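Local coordinates for protein HTPA Reductase (Selaginella moellendorffii, PDB 5U5N) that probably reduces 4-hydroxy-tetrahydrodipicolinate to tetrahydrodipicolinate with NADH or NADPH as electron donor, in the diaminopimelate route to lysine, at residues V134-A139 against F231-N236; D63-V68 against Q96-V101; E160-Q163 against V169-T172; T203-P208 against F217-I222; A19-A24 against L29-L34. All coordinates share one frame; numbering follows the deposited sequence.

Contact 1: residues V134-A139 against F231-N236; sequences VAFVAA and FEFKHN
The helical turn 134-139 and strand residues 231-236 come nearest at Phe-136 and His-235, whose CA atoms stand 8.7 Å apart, a separation bridged by side chains alone. It is a helix-on-sheet contact in the C-terminal DapB domain, where helix 131-146 lies against strand 229-238. That strand is the outermost of its sheet within the chain, but residues 231-236 pair antiparallel with a strand of the second subunit, so the sheet runs on through the dimer interface.

Phe-136 supplies the largest share of the buried surface. With CG anti to the backbone N (chi1 167°), its ring is carried out from the helix towards the strand, where the CD2-CE2 side approaches His-235. Phe-136 CE2 lies 3.4 Å from His-235 CD2, while the ring centroids are 5.3 Å apart and the planes make 56°, so the rings meet obliquely. The imidazole is fixed by other neighbours: His-235 NE2 is hydrogen-bonded to Tyr-220 OH, and its ring stacks on that of His-218. Val-176 of helix 171-182 also packs on Phe-136. Two residues earlier in the strand, Phe-233 crosses Phe-136 at about a right angle and contributes its CB rather than its ring: Phe-136 CZ lies 4.1 Å from Phe-233 CB.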
# COMPACT_ATOMS: atom_id res chain seq x y z
N VAL A 134 -8.00 -2.58 -7.61
CA VAL A 134 -7.32 -3.86 -7.78
C VAL A 134 -5.83 -3.76 -7.36
O VAL A 134 -5.30 -4.70 -6.73
CB VAL A 134 -7.41 -4.38 -9.23
CG1 VAL A 134 -6.51 -5.60 -9.45
CG2 VAL A 134 -8.85 -4.71 -9.59
N ALA A 135 -5.17 -2.66 -7.74
CA ALA A 135 -3.74 -2.48 -7.41
C ALA A 135 -3.48 -2.41 -5.92
O ALA A 135 -2.47 -2.97 -5.44
CB ALA A 135 -3.18 -1.22 -8.09
N PHE A 136 -4.36 -1.70 -5.20
CA PHE A 136 -4.27 -1.57 -3.75
C PHE A 136 -4.46 -2.91 -3.07
O PHE A 136 -3.70 -3.27 -2.16
CB PHE A 136 -5.32 -0.59 -3.21
CG PHE A 136 -5.47 -0.65 -1.73
CD1 PHE A 136 -4.39 -0.25 -0.91
CD2 PHE A 136 -6.65 -1.10 -1.12
CE1 PHE A 136 -4.48 -0.30 0.47
CE2 PHE A 136 -6.75 -1.12 0.28
CZ PHE A 136 -5.65 -0.74 1.08
N VAL A 137 -5.48 -3.64 -3.51
CA VAL A 137 -5.78 -4.97 -2.97
C VAL A 137 -4.57 -5.86 -3.13
O VAL A 137 -4.18 -6.57 -2.18
CB VAL A 137 -7.03 -5.59 -3.64
CG1 VAL A 137 -7.15 -7.09 -3.35
CG2 VAL A 137 -8.27 -4.88 -3.13
N ALA A 138 -3.95 -5.82 -4.30
CA ALA A 138 -2.94 -6.80 -4.62
C ALA A 138 -1.60 -6.46 -3.98
O ALA A 138 -0.77 -7.38 -3.72
CB ALA A 138 -2.78 -6.94 -6.11
N ALA A 139 -1.41 -5.16 -3.71
CA ALA A 139 -0.25 -4.68 -2.98
C ALA A 139 -0.32 -5.18 -1.57
O ALA A 139 0.63 -5.81 -1.09
CB ALA A 139 -0.21 -3.16 -2.97
N PHE A 231 -2.97 3.61 11.92
CA PHE A 231 -2.95 3.53 10.46
C PHE A 231 -4.37 3.55 9.95
O PHE A 231 -5.25 2.89 10.50
CB PHE A 231 -2.32 2.24 9.95
CG PHE A 231 -0.83 2.18 10.09
CD1 PHE A 231 -0.24 1.80 11.30
CD2 PHE A 231 -0.01 2.41 9.00
CE1 PHE A 231 1.12 1.71 11.42
CE2 PHE A 231 1.38 2.33 9.13
CZ PHE A 231 1.94 1.99 10.34
N GLU A 232 -4.59 4.31 8.89
CA GLU A 232 -5.89 4.35 8.26
C GLU A 232 -5.71 4.31 6.74
O GLU A 232 -4.92 5.07 6.19
CB GLU A 232 -6.68 5.56 8.73
CG GLU A 232 -8.10 5.65 8.15
CD GLU A 232 -8.83 6.91 8.57
OE1 GLU A 232 -8.45 8.01 8.09
OE2 GLU A 232 -9.71 6.79 9.45
N PHE A 233 -6.45 3.40 6.08
CA PHE A 233 -6.46 3.30 4.64
C PHE A 233 -7.91 3.39 4.17
O PHE A 233 -8.78 2.73 4.74
CB PHE A 233 -5.87 2.00 4.11
CG PHE A 233 -4.58 1.62 4.70
CD1 PHE A 233 -3.49 2.48 4.68
CD2 PHE A 233 -4.42 0.38 5.29
CE1 PHE A 233 -2.30 2.13 5.28
CE2 PHE A 233 -3.24 0.03 5.90
CZ PHE A 233 -2.17 0.89 5.90
N LYS A 234 -8.14 4.24 3.17
CA LYS A 234 -9.43 4.41 2.54
C LYS A 234 -9.33 4.28 1.03
O LYS A 234 -8.38 4.78 0.42
CB LYS A 234 -9.98 5.80 2.78
CG LYS A 234 -10.45 6.05 4.17
CD LYS A 234 -11.09 7.42 4.28
CE LYS A 234 -11.55 7.61 5.71
NZ LYS A 234 -11.89 9.04 5.94
N HIS A 235 -10.36 3.66 0.46
CA HIS A 235 -10.59 3.73 -0.97
C HIS A 235 -12.09 3.89 -1.21
O HIS A 235 -12.89 3.09 -0.76
CB HIS A 235 -9.92 2.57 -1.72
CG HIS A 235 -10.34 1.20 -1.28
ND1 HIS A 235 -11.40 0.54 -1.85
CD2 HIS A 235 -9.77 0.33 -0.41
CE1 HIS A 235 -11.52 -0.66 -1.29
NE2 HIS A 235 -10.54 -0.81 -0.41
N ASN A 236 -12.44 5.02 -1.82
CA ASN A 236 -13.79 5.52 -1.94
C ASN A 236 -14.11 5.74 -3.41
O ASN A 236 -13.43 6.54 -4.07
CB ASN A 236 -13.91 6.85 -1.19
CG ASN A 236 -13.84 6.69 0.31
OD1 ASN A 236 -13.87 5.57 0.86
ND2 ASN A 236 -13.79 7.82 0.99

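Contact 2: residues D63-V68 against Q96-V101; sequences DVVKEV and QGLPFV
Val-65 and Leu-98 meet tip to tip, the branched end of one side chain against a single methyl of the other. Leu-98 CD1 is the touching branch: it lies 3.7 Å from Val-65 CG1 and 4.0 Å from Val-65 CG2, which places it against both arms of the valine fork. For Val-65, chi1 of 165° sets CG1 anti to the backbone N and CG2 anti to the carbonyl carbon, and this rotamer turns the fork so that both methyls reach Leu-98 CD1. The CA-CB bonds of both residues point across the gap, and Val-65 gives up the most surface to the contact.

Gln-96 approaches the same valine from another direction. Its chain is bent at chi2 (-78°), folding the amide over so that Gln-96 OE1 comes within 4.1 Å of Val-65 CG1, a van der Waals approach at the margin of the apolar pair. The two side chains cross obliquely, and the closest pair of CA atoms, those of Val-65 and Gln-96, is 8.6 Å apart.

The backbone turns between Gln-96 and Leu-98 at Gly-97, whose positive phi and two bonds back into the last helical turn form a Schellman motif closing helix 86-95. Val-75 and Val-77 also pack on Leu-98, extending the apolar surroundings towards strand 76-79. Helix 61-71 is thereby joined to the segment leading into strand 100-102 of the parallel sheet, alternating helix and strand in the manner of the NAD(P)-binding Rossmann fold of the N-terminal DapB domain.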
# COMPACT_ATOMS: atom_id res chain seq x y z
N ASP A 63 -25.74 -11.50 -37.93
CA ASP A 63 -25.74 -10.48 -39.00
C ASP A 63 -24.91 -9.28 -38.51
O ASP A 63 -24.04 -8.77 -39.21
CB ASP A 63 -27.16 -9.99 -39.32
CG ASP A 63 -28.05 -11.05 -40.02
OD1 ASP A 63 -27.52 -12.09 -40.48
OD2 ASP A 63 -29.30 -10.81 -40.11
N VAL A 64 -25.20 -8.86 -37.29
CA VAL A 64 -24.53 -7.71 -36.71
C VAL A 64 -22.99 -7.89 -36.72
O VAL A 64 -22.29 -6.99 -37.15
CB VAL A 64 -25.09 -7.43 -35.31
CG1 VAL A 64 -24.18 -6.49 -34.51
CG2 VAL A 64 -26.47 -6.87 -35.45
N VAL A 65 -22.51 -9.06 -36.32
CA VAL A 65 -21.07 -9.31 -36.17
C VAL A 65 -20.37 -9.41 -37.54
O VAL A 65 -19.22 -8.98 -37.65
CB VAL A 65 -20.79 -10.52 -35.23
CG1 VAL A 65 -19.37 -11.03 -35.35
CG2 VAL A 65 -21.05 -10.13 -33.80
N LYS A 66 -21.04 -9.95 -38.55
CA LYS A 66 -20.52 -9.95 -39.92
C LYS A 66 -20.33 -8.52 -40.43
O LYS A 66 -19.40 -8.24 -41.19
CB LYS A 66 -21.49 -10.68 -40.88
CG LYS A 66 -20.98 -10.84 -42.32
CD LYS A 66 -19.65 -11.59 -42.44
CE LYS A 66 -19.66 -12.96 -41.76
NZ LYS A 66 -18.46 -13.74 -42.10
N GLU A 67 -21.24 -7.65 -40.05
CA GLU A 67 -21.18 -6.25 -40.43
C GLU A 67 -20.04 -5.55 -39.70
O GLU A 67 -19.28 -4.79 -40.31
CB GLU A 67 -22.52 -5.58 -40.12
CG GLU A 67 -22.70 -4.27 -40.86
CD GLU A 67 -24.00 -3.55 -40.51
OE1 GLU A 67 -23.93 -2.28 -40.43
OE2 GLU A 67 -25.07 -4.21 -40.32
N VAL A 68 -19.91 -5.81 -38.40
CA VAL A 68 -18.81 -5.22 -37.61
C VAL A 68 -17.47 -5.73 -38.12
O VAL A 68 -16.57 -4.94 -38.36
CB VAL A 68 -18.92 -5.51 -36.10
CG1 VAL A 68 -17.69 -5.08 -35.36
CG2 VAL A 68 -20.13 -4.82 -35.50
N GLN A 96 -16.73 -17.18 -32.77
CA GLN A 96 -16.47 -16.17 -33.83
C GLN A 96 -15.04 -15.60 -33.86
O GLN A 96 -14.73 -14.75 -34.69
CB GLN A 96 -17.44 -14.97 -33.68
CG GLN A 96 -18.94 -15.30 -33.66
CD GLN A 96 -19.54 -15.57 -35.03
OE1 GLN A 96 -19.03 -15.09 -36.04
NE2 GLN A 96 -20.61 -16.35 -35.06
N GLY A 97 -14.17 -16.01 -32.93
CA GLY A 97 -12.84 -15.46 -32.83
C GLY A 97 -12.79 -13.99 -32.44
O GLY A 97 -11.85 -13.30 -32.80
N LEU A 98 -13.80 -13.48 -31.73
CA LEU A 98 -13.82 -12.07 -31.38
C LEU A 98 -13.10 -11.88 -30.03
O LEU A 98 -13.53 -12.45 -29.01
CB LEU A 98 -15.24 -11.53 -31.26
CG LEU A 98 -16.01 -11.27 -32.55
CD1 LEU A 98 -17.46 -10.96 -32.19
CD2 LEU A 98 -15.38 -10.14 -33.38
N PRO A 99 -12.01 -11.08 -30.01
CA PRO A 99 -11.40 -10.81 -28.69
C PRO A 99 -12.34 -10.01 -27.81
O PRO A 99 -13.04 -9.15 -28.32
CB PRO A 99 -10.13 -10.01 -29.03
CG PRO A 99 -10.30 -9.54 -30.42
CD PRO A 99 -11.25 -10.48 -31.11
N PHE A 100 -12.37 -10.29 -26.51
CA PHE A 100 -13.30 -9.60 -25.64
C PHE A 100 -12.79 -9.26 -24.24
O PHE A 100 -11.97 -9.97 -23.67
CB PHE A 100 -14.64 -10.36 -25.54
CG PHE A 100 -14.57 -11.68 -24.85
CD1 PHE A 100 -14.18 -12.80 -25.53
CD2 PHE A 100 -14.93 -11.80 -23.50
CE1 PHE A 100 -14.11 -14.03 -24.89
CE2 PHE A 100 -14.85 -13.01 -22.84
CZ PHE A 100 -14.44 -14.13 -23.54
N VAL A 101 -13.36 -8.19 -23.70
CA VAL A 101 -13.22 -7.80 -22.33
C VAL A 101 -14.57 -7.99 -21.66
O VAL A 101 -15.52 -7.26 -21.96
CB VAL A 101 -12.79 -6.33 -22.25
CG1 VAL A 101 -12.69 -5.88 -20.79
CG2 VAL A 101 -11.45 -6.15 -22.98

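Contact 3: residues E160-Q163 against V169-T172; sequences ESHQ and VSGT
Glu-160 grips Ser-170 through its carboxylate: Glu-160 OE2 accepts a hydrogen bond from Ser-170 N over 3.0 Å, at 154° on the hydrogen and nearly in line with the C-O bond. The glutamate reaches there by folding. CG sits between the backbone N and the carbonyl carbon (chi1 64°) and the chain bends again at chi2, turning the two oxygens to different partners. Glu-160 OE1 takes His-162 ND1 at 2.9 Å; the acceptor lies close to the imidazole plane, but the donor stands 48° out of the carboxylate plane. Arg-196 adds a salt bridge to OE1, so two groups hold this oxygen and limit rotation of the carboxylate.

Ser-170 CB lies 3.5 Å from both Glu-160 OE2 and His-162 CE1, wedged between acid and ring. Ser-170 is the N-cap residue of the next helix, its OG bonding to Ala-173 N and also to His-218 NE2. Both segments, with the loop between them, belong to the DapB signature sequence. Together they join strand 155-162 to the start of helix 171-182 in the beta-alpha-beta unit completed by strand 193-195, with strand 215-223 on the other side of strand 155-162.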
# COMPACT_ATOMS: atom_id res chain seq x y z
N GLU A 160 -17.35 0.05 5.95
CA GLU A 160 -17.63 0.24 4.54
C GLU A 160 -19.07 0.59 4.25
O GLU A 160 -19.98 0.18 4.97
CB GLU A 160 -17.23 -1.01 3.71
CG GLU A 160 -17.99 -2.32 4.01
CD GLU A 160 -18.99 -2.73 2.91
OE1 GLU A 160 -20.06 -2.08 2.79
OE2 GLU A 160 -18.70 -3.68 2.14
N SER A 161 -19.24 1.37 3.20
CA SER A 161 -20.51 1.88 2.79
C SER A 161 -20.77 1.55 1.31
O SER A 161 -19.90 1.66 0.46
CB SER A 161 -20.56 3.38 3.02
OG SER A 161 -21.80 3.89 2.59
N HIS A 162 -22.00 1.14 1.05
CA HIS A 162 -22.51 0.74 -0.28
C HIS A 162 -23.99 1.09 -0.23
O HIS A 162 -24.54 1.29 0.87
CB HIS A 162 -22.38 -0.76 -0.51
CG HIS A 162 -21.01 -1.19 -0.95
ND1 HIS A 162 -19.99 -1.48 -0.07
CD2 HIS A 162 -20.50 -1.41 -2.19
CE1 HIS A 162 -18.91 -1.84 -0.74
NE2 HIS A 162 -19.20 -1.80 -2.03
N GLN A 163 -24.64 1.13 -1.40
CA GLN A 163 -26.10 1.30 -1.46
C GLN A 163 -26.76 0.27 -0.51
O GLN A 163 -26.28 -0.88 -0.34
CB GLN A 163 -26.65 1.13 -2.89
N VAL A 169 -20.38 -8.33 3.14
CA VAL A 169 -19.12 -7.58 3.09
C VAL A 169 -18.62 -7.62 1.64
O VAL A 169 -18.65 -8.70 1.01
CB VAL A 169 -18.06 -8.25 3.99
CG1 VAL A 169 -16.74 -7.52 3.91
CG2 VAL A 169 -18.55 -8.42 5.44
N SER A 170 -18.16 -6.47 1.09
CA SER A 170 -17.70 -6.44 -0.31
C SER A 170 -16.53 -7.39 -0.54
O SER A 170 -15.69 -7.58 0.37
CB SER A 170 -17.30 -5.00 -0.74
OG SER A 170 -15.97 -4.65 -0.37
N GLY A 171 -16.50 -8.03 -1.70
CA GLY A 171 -15.40 -8.95 -2.04
C GLY A 171 -14.01 -8.33 -1.91
O GLY A 171 -13.04 -9.02 -1.58
N THR A 172 -13.94 -7.02 -2.18
CA THR A 172 -12.74 -6.23 -2.01
C THR A 172 -12.36 -6.14 -0.51
O THR A 172 -11.23 -6.41 -0.16
CB THR A 172 -12.93 -4.81 -2.62
OG1 THR A 172 -13.14 -4.91 -4.02
CG2 THR A 172 -11.73 -3.96 -2.37

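Contact 4: residues T203-P208 against F217-I222; sequences TRMGVP and FHTYKI
Phe-217 is the centre of this contact, with more surface buried than any other residue of either segment, and Val-207 sits over one face of its ring. Val-207 CG2 lies 3.6 Å from the ring centroid of Phe-217, only 13° off the ring normal, a well-centred CH-pi contact. The valine's chi1 of 175° makes CG2 the branch that lies anti to the carbonyl carbon, above the ring. At the ring edge, close to its plane, comes the carbonyl oxygen of Met-205: its O is 3.3 Å from Phe-217 CD2.

Met-205, second in buried surface, also bends its side chain at chi2 (-65°) and chi3, curling CE back over the strand to within 4.1 Å of Phe-217 CB and 4.0 Å of Thr-219 OG1. The loop 203-208, which leaves helix 198-203, thus folds over strand 215-223 of the mixed sheet in the C-terminal DapB domain. Gly-206, with positive phi, ends the helical stretch and turns the backbone past Phe-217, its C atom 3.8 Å from CE2 of that ring. Asn-236 and Cys-238 of strand 229-238 also pack on Phe-217. Next in the chain after Val-207, Pro-208 places CD 4.1 Å from Phe-217 CZ.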
# COMPACT_ATOMS: atom_id res chain seq x y z
N THR A 203 -22.64 12.05 6.53
CA THR A 203 -22.01 12.79 7.63
C THR A 203 -20.72 12.13 8.15
O THR A 203 -19.84 12.82 8.67
CB THR A 203 -22.94 12.95 8.87
OG1 THR A 203 -24.31 13.20 8.51
CG2 THR A 203 -22.45 14.08 9.81
N ARG A 204 -20.62 10.81 8.03
CA ARG A 204 -19.51 10.07 8.62
C ARG A 204 -18.60 9.44 7.58
O ARG A 204 -17.39 9.42 7.78
CB ARG A 204 -20.03 9.00 9.59
CG ARG A 204 -18.98 7.94 9.95
CD ARG A 204 -19.55 6.64 10.48
NE ARG A 204 -18.50 5.90 11.18
CZ ARG A 204 -18.56 4.62 11.57
NH1 ARG A 204 -19.63 3.85 11.32
NH2 ARG A 204 -17.51 4.09 12.20
N MET A 205 -19.14 8.89 6.50
CA MET A 205 -18.29 8.34 5.45
C MET A 205 -17.92 9.36 4.37
O MET A 205 -17.00 9.12 3.62
CB MET A 205 -18.95 7.11 4.81
CG MET A 205 -19.26 5.99 5.79
SD MET A 205 -17.80 5.25 6.52
CE MET A 205 -17.23 4.23 5.17
N GLY A 206 -18.60 10.49 4.32
CA GLY A 206 -18.34 11.51 3.30
C GLY A 206 -18.96 11.25 1.93
O GLY A 206 -18.55 11.89 0.96
N VAL A 207 -19.94 10.35 1.84
CA VAL A 207 -20.52 10.00 0.55
C VAL A 207 -21.34 11.19 0.08
O VAL A 207 -22.16 11.68 0.86
CB VAL A 207 -21.40 8.74 0.63
CG1 VAL A 207 -22.09 8.46 -0.73
CG2 VAL A 207 -20.58 7.53 1.05
N PRO A 208 -21.11 11.69 -1.16
CA PRO A 208 -21.95 12.79 -1.66
C PRO A 208 -23.39 12.37 -1.88
O PRO A 208 -23.64 11.22 -2.27
CB PRO A 208 -21.31 13.16 -3.01
CG PRO A 208 -19.92 12.67 -2.91
CD PRO A 208 -19.98 11.42 -2.07
N PHE A 217 -17.37 2.81 -0.50
CA PHE A 217 -16.44 3.48 0.40
C PHE A 217 -16.00 2.45 1.41
O PHE A 217 -16.86 1.79 2.04
CB PHE A 217 -17.12 4.65 1.12
CG PHE A 217 -17.22 5.94 0.29
CD1 PHE A 217 -17.54 5.93 -1.09
CD2 PHE A 217 -17.07 7.18 0.91
CE1 PHE A 217 -17.65 7.11 -1.80
CE2 PHE A 217 -17.18 8.36 0.20
CZ PHE A 217 -17.47 8.32 -1.16
N HIS A 218 -14.69 2.29 1.55
CA HIS A 218 -14.06 1.42 2.53
C HIS A 218 -13.04 2.20 3.40
O HIS A 218 -12.32 3.06 2.89
CB HIS A 218 -13.30 0.31 1.83
CG HIS A 218 -14.11 -0.48 0.85
ND1 HIS A 218 -14.42 -0.01 -0.41
CD2 HIS A 218 -14.67 -1.71 0.94
CE1 HIS A 218 -15.14 -0.91 -1.04
NE2 HIS A 218 -15.31 -1.95 -0.25
N THR A 219 -13.01 1.88 4.69
CA THR A 219 -12.09 2.43 5.68
C THR A 219 -11.56 1.27 6.53
O THR A 219 -12.35 0.51 7.11
CB THR A 219 -12.80 3.41 6.63
OG1 THR A 219 -13.31 4.52 5.88
CG2 THR A 219 -11.82 3.97 7.68
N TYR A 220 -10.23 1.14 6.60
CA TYR A 220 -9.55 0.15 7.42
C TYR A 220 -8.70 0.92 8.45
O TYR A 220 -7.87 1.77 8.06
CB TYR A 220 -8.64 -0.73 6.57
CG TYR A 220 -9.28 -1.28 5.31
CD1 TYR A 220 -9.36 -0.53 4.15
CD2 TYR A 220 -9.82 -2.57 5.29
CE1 TYR A 220 -9.96 -1.05 3.00
CE2 TYR A 220 -10.43 -3.09 4.14
CZ TYR A 220 -10.49 -2.32 3.01
OH TYR A 220 -11.08 -2.82 1.89
N LYS A 221 -8.94 0.67 9.74
CA LYS A 221 -8.14 1.31 10.79
C LYS A 221 -7.40 0.26 11.59
O LYS A 221 -7.99 -0.72 12.02
CB LYS A 221 -8.99 2.11 11.74
CG LYS A 221 -10.07 2.91 11.08
CD LYS A 221 -10.74 3.78 12.13
CE LYS A 221 -11.96 4.52 11.59
NZ LYS A 221 -12.05 5.86 12.29
N ILE A 222 -6.12 0.51 11.81
CA ILE A 222 -5.23 -0.43 12.48
C ILE A 222 -4.51 0.34 13.60
O ILE A 222 -3.78 1.32 13.32
CB ILE A 222 -4.20 -1.03 11.50
CG1 ILE A 222 -4.82 -1.41 10.15
CG2 ILE A 222 -3.57 -2.27 12.09
CD1 ILE A 222 -3.82 -1.92 9.12

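Contact 5: residues A19-A24 against L29-L34; sequences AVAEAA and LRLVPL
The flat group of this contact is the carbonyl end of Ala-24, which Leu-29 meets from slightly to one side of its plane. Leu-29 N donates to Ala-24 O over 2.9 Å, with the donor tilted 25° from the carbonyl plane and an angle of 142° at the hydrogen: a bond of ordinary length but bent. It spans five residues, one more than the regular helical i to i+4 step, and so draws the chain back against the last turns of helix 15-27 as that helix ends. Leu-29 CB follows its own N in, reaching 3.5 Å from the same Ala-24 O, so the oxygen is met by both a donor and a methylene.

The remaining contacts are apolar. Ala-24 CB lies 4.2 Å from Leu-29 CB, and Ala-24 has the most surface buried of any residue here. Two residues on, Leu-31 extends its CG anti to the backbone N (chi1 -179°), which carries Leu-31 CD1 to 4.1 Å from Ala-21 CB, one helical turn before Ala-24. The small alanines let the leucines lie close to the helix surface.

Ile-48 of strand 44-48 packs on both Ala-21 and Leu-31, while Val-53 of strand 51-57 touches Leu-31 and Val-248 of helix 241-259 touches Leu-29. Backbone hydrogen bonds of Arg-30 and Val-32 to Val-7 set this connection beside strand 7-10 of the Rossmann domain, between helix 15-27 and strand 34-37.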
# COMPACT_ATOMS: atom_id res chain seq x y z
N ALA A 19 -21.66 4.11 -19.82
CA ALA A 19 -20.50 4.79 -19.21
C ALA A 19 -19.20 4.38 -19.90
O ALA A 19 -18.42 5.24 -20.24
CB ALA A 19 -20.46 4.53 -17.72
N VAL A 20 -19.02 3.08 -20.19
CA VAL A 20 -17.81 2.61 -20.88
C VAL A 20 -17.67 3.22 -22.27
O VAL A 20 -16.57 3.62 -22.70
CB VAL A 20 -17.78 1.07 -20.99
CG1 VAL A 20 -16.69 0.57 -21.96
CG2 VAL A 20 -17.56 0.46 -19.62
N ALA A 21 -18.79 3.26 -22.99
CA ALA A 21 -18.78 3.77 -24.36
C ALA A 21 -18.44 5.26 -24.38
O ALA A 21 -17.69 5.73 -25.21
CB ALA A 21 -20.12 3.51 -25.05
N GLU A 22 -19.04 6.00 -23.47
CA GLU A 22 -18.80 7.44 -23.35
C GLU A 22 -17.37 7.77 -22.98
O GLU A 22 -16.80 8.72 -23.50
CB GLU A 22 -19.75 8.07 -22.35
CG GLU A 22 -21.14 8.06 -22.94
CD GLU A 22 -22.03 9.11 -22.36
OE1 GLU A 22 -22.74 8.76 -21.39
OE2 GLU A 22 -21.98 10.28 -22.87
N ALA A 23 -16.82 6.95 -22.09
CA ALA A 23 -15.43 7.08 -21.68
C ALA A 23 -14.49 6.66 -22.79
O ALA A 23 -13.43 7.28 -22.96
CB ALA A 23 -15.17 6.27 -20.44
N ALA A 24 -14.87 5.63 -23.57
CA ALA A 24 -14.05 5.20 -24.71
C ALA A 24 -13.96 6.33 -25.74
O ALA A 24 -12.88 6.62 -26.24
CB ALA A 24 -14.60 3.90 -25.33
N LEU A 29 -10.73 6.40 -28.22
CA LEU A 29 -10.92 5.13 -28.89
C LEU A 29 -12.01 5.27 -29.92
O LEU A 29 -12.89 6.06 -29.78
CB LEU A 29 -11.31 4.03 -27.90
CG LEU A 29 -10.13 3.59 -27.06
CD1 LEU A 29 -10.61 2.54 -26.07
CD2 LEU A 29 -9.03 3.02 -27.96
N ARG A 30 -11.90 4.48 -30.98
CA ARG A 30 -12.93 4.37 -31.99
C ARG A 30 -14.06 3.39 -31.54
O ARG A 30 -13.83 2.20 -31.36
CB ARG A 30 -12.29 3.85 -33.25
CG ARG A 30 -13.23 3.86 -34.40
CD ARG A 30 -12.41 3.53 -35.59
NE ARG A 30 -13.05 4.00 -36.80
CZ ARG A 30 -12.57 3.77 -37.99
NH1 ARG A 30 -11.43 3.08 -38.14
NH2 ARG A 30 -13.21 4.25 -39.03
N LEU A 31 -15.26 3.93 -31.38
CA LEU A 31 -16.46 3.18 -31.02
C LEU A 31 -17.17 2.71 -32.29
O LEU A 31 -17.66 3.52 -33.10
CB LEU A 31 -17.41 4.07 -30.19
CG LEU A 31 -18.72 3.44 -29.70
CD1 LEU A 31 -18.46 2.38 -28.66
CD2 LEU A 31 -19.68 4.46 -29.17
N VAL A 32 -17.28 1.39 -32.43
CA VAL A 32 -17.99 0.76 -33.54
C VAL A 32 -19.46 1.16 -33.38
O VAL A 32 -20.01 1.00 -32.30
CB VAL A 32 -17.79 -0.77 -33.50
CG1 VAL A 32 -18.68 -1.46 -34.51
CG2 VAL A 32 -16.34 -1.11 -33.77
N PRO A 33 -20.11 1.73 -34.43
CA PRO A 33 -21.47 2.22 -34.24
C PRO A 33 -22.55 1.12 -34.37
O PRO A 33 -23.62 1.35 -34.95
CB PRO A 33 -21.59 3.25 -35.36
CG PRO A 33 -20.85 2.62 -36.47
CD PRO A 33 -19.67 1.94 -35.83
N LEU A 34 -22.26 -0.04 -33.79
CA LEU A 34 -23.23 -1.13 -33.61
C LEU A 34 -23.09 -1.69 -32.22
O LEU A 34 -22.00 -1.75 -31.70
CB LEU A 34 -22.99 -2.24 -34.63
CG LEU A 34 -23.36 -1.87 -36.06
CD1 LEU A 34 -22.56 -2.65 -37.06
CD2 LEU A 34 -24.82 -2.11 -36.30

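Overall arrangement
The five contacts fall into two groups, one per domain. Contacts 2 and 5 share the N-terminal, Rossmann-type domain, their centres 15 Å apart, and touch where Val-68 CG2 meets Leu-34 CD1 at 3.6 Å. Contacts 1, 3 and 4 reach one mixed sheet: Ser-161 N and Phe-217 O, 2.7 Å apart, probably hydrogen-bond contact 3 to contact 4, and His-235 CE1 packs at 3.5 Å on Thr-172 CG2 between contacts 1 and 3. The groups do not touch; contacts 1 and 2 come within about 12 Å at their nearest atoms. Bound NAD lies about 10 Å from the side chains of both Val-65 and His-162, one in each domain.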